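Local coordinates for DNA double-strand break repair nuclease NurA (Sulfolobus solfataricus, PDB 2YGK), which works in DNA double-strand break repair as a manganese-dependent homodimeric nuclease, probably acting with HerA to stimulate resection of the 5' strand, at residues Y129-G134 / L198-V203; T257-R262 / I270-V275; E77-D82 / L302-M307. All blocks are in the same frame, centred on the assembly; numbering follows the deposited sequence.

Interaction 1. Residues Y129-G134 / L198-V203. With MN (manganese (II) ion), chain C.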
loop_
_atom_site.group_PDB
_atom_site.type_symbol
_atom_site.label_atom_id
_atom_site.label_comp_id
_atom_site.label_asym_id
_atom_site.label_seq_id
_atom_site.Cartn_x
_atom_site.Cartn_y
_atom_site.Cartn_z
ATOM N N TYR A 129 7.184 -10.852 30.849
ATOM C CA TYR A 129 6.253 -10.785 29.748
ATOM C C TYR A 129 6.981 -10.384 28.463
ATOM O O TYR A 129 8.075 -9.776 28.498
ATOM C CB TYR A 129 5.192 -9.740 30.028
ATOM C CG TYR A 129 4.218 -10.033 31.142
ATOM C CD1 TYR A 129 3.006 -10.660 30.870
ATOM C CD2 TYR A 129 4.449 -9.595 32.434
ATOM C CE1 TYR A 129 2.055 -10.892 31.866
ATOM C CE2 TYR A 129 3.501 -9.829 33.463
ATOM C CZ TYR A 129 2.298 -10.482 33.166
ATOM O OH TYR A 129 1.330 -10.730 34.146
ATOM N N ILE A 130 6.370 -10.734 27.337
ATOM C CA ILE A 130 6.882 -10.352 26.030
ATOM C C ILE A 130 5.824 -9.510 25.366
ATOM O O ILE A 130 4.683 -9.912 25.291
ATOM C CB ILE A 130 7.156 -11.575 25.147
ATOM C CG1 ILE A 130 8.184 -12.482 25.801
ATOM C CG2 ILE A 130 7.693 -11.157 23.763
ATOM C CD1 ILE A 130 8.420 -13.710 24.996
ATOM N N LEU A 131 6.196 -8.325 24.914
ATOM C CA LEU A 131 5.276 -7.458 24.200
ATOM C C LEU A 131 5.614 -7.457 22.722
ATOM O O LEU A 131 6.683 -7.000 22.331
ATOM C CB LEU A 131 5.381 -6.034 24.722
ATOM C CG LEU A 131 5.364 -5.908 26.225
ATOM C CD1 LEU A 131 5.413 -4.436 26.607
ATOM C CD2 LEU A 131 4.087 -6.606 26.751
HETATM N N MSE A 132 4.697 -7.964 21.910
HETATM C CA MSE A 132 4.772 -7.837 20.470
HETATM C C MSE A 132 3.888 -6.683 20.019
HETATM O O MSE A 132 2.836 -6.423 20.630
HETATM C CB MSE A 132 4.232 -9.094 19.766
HETATM C CG MSE A 132 4.743 -10.426 20.299
HETATM SE SE MSE A 132 6.581 -10.794 19.869
HETATM C CE MSE A 132 6.534 -10.555 17.964
ATOM N N ASP A 133 4.289 -6.064 18.904
ATOM C CA ASP A 133 3.554 -4.994 18.260
ATOM C C ASP A 133 2.721 -5.554 17.126
ATOM O O ASP A 133 3.254 -6.006 16.148
ATOM C CB ASP A 133 4.525 -3.975 17.695
ATOM C CG ASP A 133 3.829 -2.866 16.958
ATOM O OD1 ASP A 133 2.959 -2.233 17.537
ATOM O OD2 ASP A 133 4.153 -2.602 15.806
ATOM N N GLY A 134 1.414 -5.526 17.261
ATOM C CA GLY A 134 0.539 -6.185 16.325
ATOM C C GLY A 134 -0.341 -7.259 16.939
ATOM O O GLY A 134 -0.008 -7.874 17.951
ATOM N N LEU A 198 2.066 -10.775 25.193
ATOM C CA LEU A 198 1.021 -9.798 25.055
ATOM C C LEU A 198 1.188 -9.227 23.696
ATOM O O LEU A 198 2.224 -8.655 23.385
ATOM C CB LEU A 198 1.169 -8.696 26.092
ATOM C CG LEU A 198 1.084 -9.159 27.548
ATOM C CD1 LEU A 198 1.112 -7.972 28.448
ATOM C CD2 LEU A 198 -0.168 -10.011 27.793
ATOM N N TRP A 199 0.151 -9.374 22.893
ATOM C CA TRP A 199 0.168 -8.912 21.563
ATOM C C TRP A 199 -0.632 -7.614 21.512
ATOM O O TRP A 199 -1.862 -7.628 21.503
ATOM C CB TRP A 199 -0.469 -9.977 20.679
ATOM C CG TRP A 199 0.165 -11.338 20.800
ATOM C CD1 TRP A 199 -0.093 -12.304 21.749
ATOM C CD2 TRP A 199 1.116 -11.906 19.912
ATOM N NE1 TRP A 199 0.660 -13.425 21.509
ATOM C CE2 TRP A 199 1.409 -13.210 20.384
ATOM C CE3 TRP A 199 1.744 -11.445 18.747
ATOM C CZ2 TRP A 199 2.306 -14.054 19.735
ATOM C CZ3 TRP A 199 2.622 -12.271 18.110
ATOM C CH2 TRP A 199 2.901 -13.578 18.611
ATOM N N ILE A 200 0.060 -6.496 21.406
ATOM C CA ILE A 200 -0.575 -5.208 21.577
ATOM C C ILE A 200 -0.666 -4.421 20.283
ATOM O O ILE A 200 0.338 -4.318 19.563
ATOM C CB ILE A 200 0.224 -4.407 22.576
ATOM C CG1 ILE A 200 0.115 -5.110 23.936
ATOM C CG2 ILE A 200 -0.255 -3.001 22.636
ATOM C CD1 ILE A 200 0.909 -4.476 24.993
ATOM N N SER A 201 -1.842 -3.855 20.006
ATOM C CA SER A 201 -2.014 -3.000 18.865
ATOM C C SER A 201 -2.772 -1.704 19.168
ATOM O O SER A 201 -3.710 -1.701 19.929
ATOM C CB SER A 201 -2.667 -3.753 17.646
ATOM O OG SER A 201 -3.814 -4.542 17.961
ATOM N N LYS A 202 -2.335 -0.627 18.504
ATOM C CA LYS A 202 -2.952 0.683 18.531
ATOM C C LYS A 202 -4.182 0.743 17.628
ATOM O O LYS A 202 -5.070 1.551 17.846
ATOM C CB LYS A 202 -1.934 1.732 18.083
ATOM C CG LYS A 202 -0.686 1.871 18.976
ATOM C CD LYS A 202 0.442 2.788 18.361
ATOM C CE LYS A 202 1.103 3.686 19.489
ATOM N NZ LYS A 202 2.266 4.544 18.984
ATOM N N VAL A 203 -4.240 -0.138 16.641
ATOM C CA VAL A 203 -5.293 -0.156 15.615
ATOM C C VAL A 203 -5.992 -1.512 15.600
ATOM O O VAL A 203 -5.394 -2.521 15.937
ATOM C CB VAL A 203 -4.650 0.103 14.233
ATOM C CG1 VAL A 203 -5.629 -0.136 13.094
ATOM C CG2 VAL A 203 -4.119 1.531 14.185
HETATM MN MN MN C . 5.399 -3.148 13.718
HETATM O O HOH W 1 1.010 -1.951 19.470
#
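M132 and W199 run alongside each other in the same direction, the selenomethionine chain resting on one face of the indole. They sit on neighbouring parallel strands, 129-133 and 198-201, in the mixed central sheet of this NurA domain, a member of the RNase H clan. CG of M132 stands over the six-membered ring, 3.7 Å from the centroid of the W199 ring, a CH-pi contact displaced toward the rim; CB backs it up against CE3 and CZ3. The chain then bends at chi2 (-72°), which places SE 5.0 Å from the same W199 centroid, an oblique Met-aromatic contact. At the indole's edge, near its plane, comes the carbonyl O of G134. Helix 104-123 and helix 136-140 close over this face of the sheet.

On the opposite face L131 and L198 are likewise neighbours: CD2 of L131 touches CB of L198 at 3.6 Å and CD1 nearly as closely, then reaches on to CD1 of I200. Y129 CD1 meets L198 CD1 at 4.1 Å, the two chains crossing obliquely.

Four backbone bonds set the register, from I130 O taking the N-H of L198 to I200 O taking that of G134. The last differs: the N of G134 stands 41° out of the carbonyl plane of I200.

D133 shares the face of L131 and I200, at the C-terminal end of its strand. Chi1 (177°) sets CG anti to the backbone N; from the carboxylate, OD2 binds manganese at 2.5 Å, and D58 is a second ligand of the metal. The other oxygen, D133 OD1, accepts from a water at 2.8 Å, whose approach to I200 O is suspiciously short and therefore doubtful.

Interaction 2. Residues T257-R262 / I270-V275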
loop_
_atom_site.group_PDB
_atom_site.type_symbol
_atom_site.label_atom_id
_atom_site.label_comp_id
_atom_site.label_asym_id
_atom_site.label_seq_id
_atom_site.Cartn_x
_atom_site.Cartn_y
_atom_site.Cartn_z
ATOM N N THR A 257 -7.736 -14.731 24.311
ATOM C CA THR A 257 -8.572 -13.699 24.877
ATOM C C THR A 257 -8.139 -12.334 24.354
ATOM O O THR A 257 -6.945 -12.044 24.284
ATOM C CB THR A 257 -8.489 -13.697 26.397
ATOM O OG1 THR A 257 -8.857 -14.982 26.892
ATOM C CG2 THR A 257 -9.437 -12.682 26.974
ATOM N N THR A 258 -9.126 -11.512 23.994
ATOM C CA THR A 258 -8.885 -10.134 23.681
ATOM C C THR A 258 -9.561 -9.270 24.740
ATOM O O THR A 258 -10.643 -9.586 25.221
ATOM C CB THR A 258 -9.388 -9.795 22.261
ATOM O OG1 THR A 258 -8.737 -10.653 21.299
ATOM C CG2 THR A 258 -9.065 -8.359 21.902
ATOM N N PHE A 259 -8.890 -8.205 25.148
ATOM C CA PHE A 259 -9.569 -7.086 25.795
ATOM C C PHE A 259 -8.963 -5.796 25.287
ATOM O O PHE A 259 -7.872 -5.805 24.724
ATOM C CB PHE A 259 -9.473 -7.162 27.317
ATOM C CG PHE A 259 -8.076 -7.117 27.855
ATOM C CD1 PHE A 259 -7.328 -8.266 27.974
ATOM C CD2 PHE A 259 -7.525 -5.940 28.281
ATOM C CE1 PHE A 259 -5.997 -8.228 28.478
ATOM C CE2 PHE A 259 -6.205 -5.900 28.798
ATOM C CZ PHE A 259 -5.453 -7.041 28.879
ATOM N N TYR A 260 -9.683 -4.698 25.500
ATOM C CA TYR A 260 -9.221 -3.355 25.221
ATOM C C TYR A 260 -8.949 -2.670 26.516
ATOM O O TYR A 260 -9.697 -2.805 27.469
ATOM C CB TYR A 260 -10.287 -2.613 24.500
ATOM C CG TYR A 260 -10.514 -3.161 23.136
ATOM C CD1 TYR A 260 -9.691 -2.768 22.046
ATOM C CD2 TYR A 260 -11.532 -4.062 22.894
ATOM C CE1 TYR A 260 -9.906 -3.251 20.774
ATOM C CE2 TYR A 260 -11.769 -4.548 21.591
ATOM C CZ TYR A 260 -10.937 -4.147 20.544
ATOM O OH TYR A 260 -11.165 -4.623 19.263
ATOM N N THR A 261 -7.867 -1.933 26.599
ATOM C CA THR A 261 -7.558 -1.265 27.859
ATOM C C THR A 261 -7.058 0.111 27.508
ATOM O O THR A 261 -6.535 0.330 26.414
ATOM C CB THR A 261 -6.468 -2.061 28.687
ATOM O OG1 THR A 261 -6.208 -1.430 29.969
ATOM C CG2 THR A 261 -5.210 -2.193 27.878
ATOM N N ARG A 262 -7.304 1.031 28.435
ATOM C CA ARG A 262 -6.699 2.328 28.478
ATOM C C ARG A 262 -5.914 2.317 29.741
ATOM O O ARG A 262 -6.511 2.136 30.803
ATOM C CB ARG A 262 -7.774 3.420 28.552
ATOM C CG ARG A 262 -7.193 4.827 28.743
ATOM C CD ARG A 262 -8.259 5.890 28.776
ATOM N NE ARG A 262 -8.981 6.088 27.506
ATOM C CZ ARG A 262 -10.259 5.779 27.257
ATOM N NH1 ARG A 262 -11.027 5.218 28.179
ATOM N NH2 ARG A 262 -10.790 6.036 26.057
ATOM N N ILE A 270 -5.744 0.655 23.722
ATOM C CA ILE A 270 -5.025 -0.379 22.974
ATOM C C ILE A 270 -5.748 -1.726 23.080
ATOM O O ILE A 270 -6.487 -1.966 24.046
ATOM C CB ILE A 270 -3.605 -0.539 23.495
ATOM C CG1 ILE A 270 -3.593 -1.026 24.939
ATOM C CG2 ILE A 270 -2.860 0.769 23.408
ATOM C CD1 ILE A 270 -2.182 -1.188 25.559
ATOM N N ARG A 271 -5.540 -2.589 22.076
ATOM C CA ARG A 271 -6.032 -3.964 22.084
ATOM C C ARG A 271 -4.945 -4.884 22.616
ATOM O O ARG A 271 -3.784 -4.787 22.211
ATOM C CB ARG A 271 -6.357 -4.404 20.669
ATOM C CG ARG A 271 -7.035 -5.775 20.587
ATOM C CD ARG A 271 -7.129 -6.278 19.143
ATOM N NE ARG A 271 -7.624 -7.660 19.103
ATOM C CZ ARG A 271 -8.657 -8.098 18.380
ATOM N NH1 ARG A 271 -9.363 -7.284 17.569
ATOM N NH2 ARG A 271 -9.007 -9.375 18.475
ATOM N N VAL A 272 -5.310 -5.799 23.509
ATOM C CA VAL A 272 -4.356 -6.804 23.973
ATOM C C VAL A 272 -4.913 -8.178 23.675
ATOM O O VAL A 272 -6.040 -8.464 24.058
ATOM C CB VAL A 272 -4.124 -6.716 25.475
ATOM C CG1 VAL A 272 -3.158 -7.764 25.872
ATOM C CG2 VAL A 272 -3.619 -5.330 25.904
ATOM N N ASP A 273 -4.134 -9.022 23.005
ATOM C CA ASP A 273 -4.456 -10.437 22.851
ATOM C C ASP A 273 -3.487 -11.237 23.683
ATOM O O ASP A 273 -2.296 -11.018 23.627
ATOM C CB ASP A 273 -4.305 -10.900 21.417
ATOM C CG ASP A 273 -5.181 -10.131 20.445
ATOM O OD1 ASP A 273 -6.224 -9.681 20.930
ATOM O OD2 ASP A 273 -4.789 -9.970 19.223
ATOM N N ILE A 274 -3.997 -12.192 24.435
ATOM C CA ILE A 274 -3.171 -13.042 25.263
ATOM C C ILE A 274 -3.687 -14.468 25.095
ATOM O O ILE A 274 -4.850 -14.706 25.280
ATOM C CB ILE A 274 -3.178 -12.530 26.755
ATOM C CG1 ILE A 274 -2.556 -13.531 27.712
ATOM C CG2 ILE A 274 -4.547 -12.246 27.241
ATOM C CD1 ILE A 274 -2.448 -12.953 29.118
ATOM N N VAL A 275 -2.836 -15.402 24.692
ATOM C CA VAL A 275 -3.257 -16.800 24.525
ATOM C C VAL A 275 -3.431 -17.512 25.875
ATOM O O VAL A 275 -2.475 -17.688 26.651
ATOM C CB VAL A 275 -2.244 -17.631 23.724
ATOM C CG1 VAL A 275 -2.591 -19.098 23.831
ATOM C CG2 VAL A 275 -2.181 -17.169 22.269
#
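R271 reaches across to T258 and Y260 with a chain that is extended from CG to NE. Its CB lies 3.7 Å from Y260 CE1, oblique to that ring. CG, anti to the backbone N (chi1 -173°), touches both Y260 CE1 and the methyl of T258, and CD keeps touching that methyl. NE then makes a salt bridge along its own strand to D273: NE to OD1 is 3.1 Å, the N-H points straight at the oxygen, and OD1 lies in the guanidinium plane and accepts through its syn lone pair. T258 CG2 sits over one face of the guanidinium. At the tip NH2 makes a weak bond to T258 OG1, while NH1 bonds S204 and stops 3.6 Å short of Y260 OH.

The strands 257-262 and 270-275 form an antiparallel beta hairpin, bonded in both directions at T257-I274, F259-V272 and T261-I270; T258-D273 and Y260-R271 are the non-hydrogen-bonded pairs between them. T258 OG1 donates to D273 OD1 at 2.7 Å, from above the carboxylate plane. OD1 thus accepts from both T258 OG1 and R271 NE.

On the other face, V272 CB lies over the F259 ring, 3.9 Å from its centroid, as a CH-pi contact. I274 CG2 comes to the ring's edge, and helix 280-291 packs against this face through V283 on F259. Beside it T261 CG2 meets I270 CG1 at 3.6 Å.

Interaction 3. Residues E77-D82 / L302-M307; sequences ESVIGD and LLKAHM
V79 makes the apolar part of this contact, using its two methyls on two residues of the helix. CG2 lies 3.9 Å from A305 CB and equally near A305 CA, while CG1, anti to the backbone N (chi1 163°), meets the aliphatic chain of K304 at CD. The valine and lysine side chains cross at a slant. Strand 77-82 and helix 302-307 run roughly antiparallel, at 151°, with their axes 8.1 Å apart at closest approach. The helix packs on a face of the central sheet, and A305 CA comes within 5.9 Å of E77 CA, consistent with the small side chain of the alanine. A305 also touches D58, a manganese ligand, on strand 54-65.

The polar part is one of proximity. E77, with its chain extended beyond CG, brings OE1 to 3.8 Å from A305 CA, close to the helix backbone rather than bonded to it. K304 NZ stays 5.2 Å from E77 OE1, too far for a salt bridge; that amino group pairs instead with D308 on its own helix. D308 also lies close to the carboxylate of E77.

Between the two segments, then, the direct contacts are van der Waals, and any attraction between E77 and K304 acts at longer range. K304, salt-bridged to D308, probably offsets some of the like-charge repulsion between D308 and E77.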
loop_
_atom_site.group_PDB
_atom_site.type_symbol
_atom_site.label_atom_id
_atom_site.label_comp_id
_atom_site.label_asym_id
_atom_site.label_seq_id
_atom_site.Cartn_x
_atom_site.Cartn_y
_atom_site.Cartn_z
ATOM N N GLU A 77 14.216 -5.330 16.467
ATOM C CA GLU A 77 14.931 -5.125 17.694
ATOM C C GLU A 77 14.135 -5.648 18.879
ATOM O O GLU A 77 12.935 -5.463 18.947
ATOM C CB GLU A 77 15.162 -3.636 17.854
ATOM C CG GLU A 77 15.950 -3.251 19.075
ATOM C CD GLU A 77 16.307 -1.795 19.065
ATOM O OE1 GLU A 77 15.531 -0.964 19.442
ATOM O OE2 GLU A 77 17.372 -1.412 18.660
ATOM N N SER A 78 14.818 -6.314 19.800
ATOM C CA SER A 78 14.265 -6.625 21.109
ATOM C C SER A 78 14.785 -5.570 22.100
ATOM O O SER A 78 15.914 -5.073 21.985
ATOM C CB SER A 78 14.627 -8.057 21.575
ATOM O OG SER A 78 16.032 -8.204 21.739
ATOM N N VAL A 79 13.928 -5.244 23.055
ATOM C CA VAL A 79 14.187 -4.215 24.037
ATOM C C VAL A 79 13.721 -4.727 25.403
ATOM O O VAL A 79 12.560 -5.136 25.547
ATOM C CB VAL A 79 13.417 -2.920 23.679
ATOM C CG1 VAL A 79 13.344 -2.013 24.858
ATOM C CG2 VAL A 79 14.070 -2.219 22.526
ATOM N N ILE A 80 14.637 -4.727 26.381
ATOM C CA ILE A 80 14.284 -5.054 27.766
ATOM C C ILE A 80 14.013 -3.787 28.580
ATOM O O ILE A 80 14.840 -2.875 28.606
ATOM C CB ILE A 80 15.373 -5.931 28.468
ATOM C CG1 ILE A 80 14.806 -6.583 29.739
ATOM C CG2 ILE A 80 16.628 -5.108 28.817
ATOM C CD1 ILE A 80 15.372 -7.972 30.030
ATOM N N GLY A 81 12.852 -3.744 29.242
ATOM C CA GLY A 81 12.470 -2.615 30.115
ATOM C C GLY A 81 11.839 -2.954 31.474
ATOM O O GLY A 81 11.051 -3.887 31.596
ATOM N N ASP A 82 12.209 -2.189 32.498
ATOM C CA ASP A 82 11.485 -2.185 33.768
ATOM C C ASP A 82 11.503 -0.793 34.367
ATOM O O ASP A 82 12.007 0.149 33.751
ATOM C CB ASP A 82 12.025 -3.230 34.775
ATOM C CG ASP A 82 13.482 -2.995 35.166
ATOM O OD1 ASP A 82 14.190 -2.199 34.521
ATOM O OD2 ASP A 82 13.956 -3.635 36.127
ATOM N N LEU A 302 7.971 -0.863 23.842
ATOM C CA LEU A 302 7.558 -0.942 22.467
ATOM C C LEU A 302 7.862 0.348 21.715
ATOM O O LEU A 302 8.471 0.327 20.654
ATOM C CB LEU A 302 6.072 -1.219 22.385
ATOM C CG LEU A 302 5.749 -2.693 22.493
ATOM C CD1 LEU A 302 4.250 -2.895 22.408
ATOM C CD2 LEU A 302 6.444 -3.442 21.378
ATOM N N LEU A 303 7.415 1.481 22.228
ATOM C CA LEU A 303 7.685 2.738 21.535
ATOM C C LEU A 303 9.157 2.856 21.148
ATOM O O LEU A 303 9.476 3.362 20.089
ATOM C CB LEU A 303 7.252 3.938 22.370
ATOM C CG LEU A 303 7.496 5.308 21.717
ATOM C CD1 LEU A 303 6.876 5.373 20.325
ATOM C CD2 LEU A 303 6.984 6.487 22.597
ATOM N N LYS A 304 10.037 2.370 22.000
ATOM C CA LYS A 304 11.460 2.485 21.783
ATOM C C LYS A 304 11.861 1.532 20.713
ATOM O O LYS A 304 12.573 1.901 19.789
ATOM C CB LYS A 304 12.270 2.165 23.049
ATOM C CG LYS A 304 13.776 2.319 22.829
ATOM C CD LYS A 304 14.582 1.592 23.939
ATOM C CE LYS A 304 16.101 1.513 23.601
ATOM N NZ LYS A 304 16.676 2.701 22.935
ATOM N N ALA A 305 11.417 0.298 20.841
ATOM C CA ALA A 305 11.710 -0.700 19.828
ATOM C C ALA A 305 11.289 -0.152 18.478
ATOM O O ALA A 305 12.042 -0.212 17.503
ATOM C CB ALA A 305 10.995 -1.986 20.125
ATOM N N HIS A 306 10.099 0.432 18.437
ATOM C CA HIS A 306 9.530 0.891 17.187
ATOM C C HIS A 306 10.369 2.033 16.674
ATOM O O HIS A 306 10.667 2.116 15.483
ATOM C CB HIS A 306 8.093 1.322 17.400
ATOM C CG HIS A 306 7.431 1.887 16.189
ATOM N ND1 HIS A 306 7.238 1.156 15.037
ATOM C CD2 HIS A 306 6.871 3.088 15.953
ATOM C CE1 HIS A 306 6.603 1.887 14.138
ATOM N NE2 HIS A 306 6.360 3.063 14.674
HETATM N N MSE A 307 10.781 2.933 17.549
HETATM C CA MSE A 307 11.473 4.109 17.046
HETATM C C MSE A 307 12.834 3.728 16.456
HETATM O O MSE A 307 13.326 4.332 15.496
HETATM C CB MSE A 307 11.627 5.139 18.144
HETATM C CG MSE A 307 10.357 5.890 18.436
HETATM SE SE MSE A 307 10.629 6.978 20.037
HETATM C CE MSE A 307 11.907 8.249 19.256
#

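All three contacts reach one large mixed sheet; interaction 3 brings a helix onto it. Interactions 1 and 2 are neighbours, their centres 9 Å apart: strand 197-201 pairs with strand 270-275, W199 N probably bonding D273 O and S201 O the N-H of R271. Interaction 3 lies toward the other side, 11 Å from interaction 1 and about 19 Å from interaction 2, centre to centre. It meets interaction 1 through L302, whose CD2 packs on L131 O. Along the chain, interaction 1 closes before interaction 2 opens, and both are nested within the loop closed by interaction 3. The manganese site thus sits mid-sheet, with D133 on one strand and D58 on the next, beside helix 300-309.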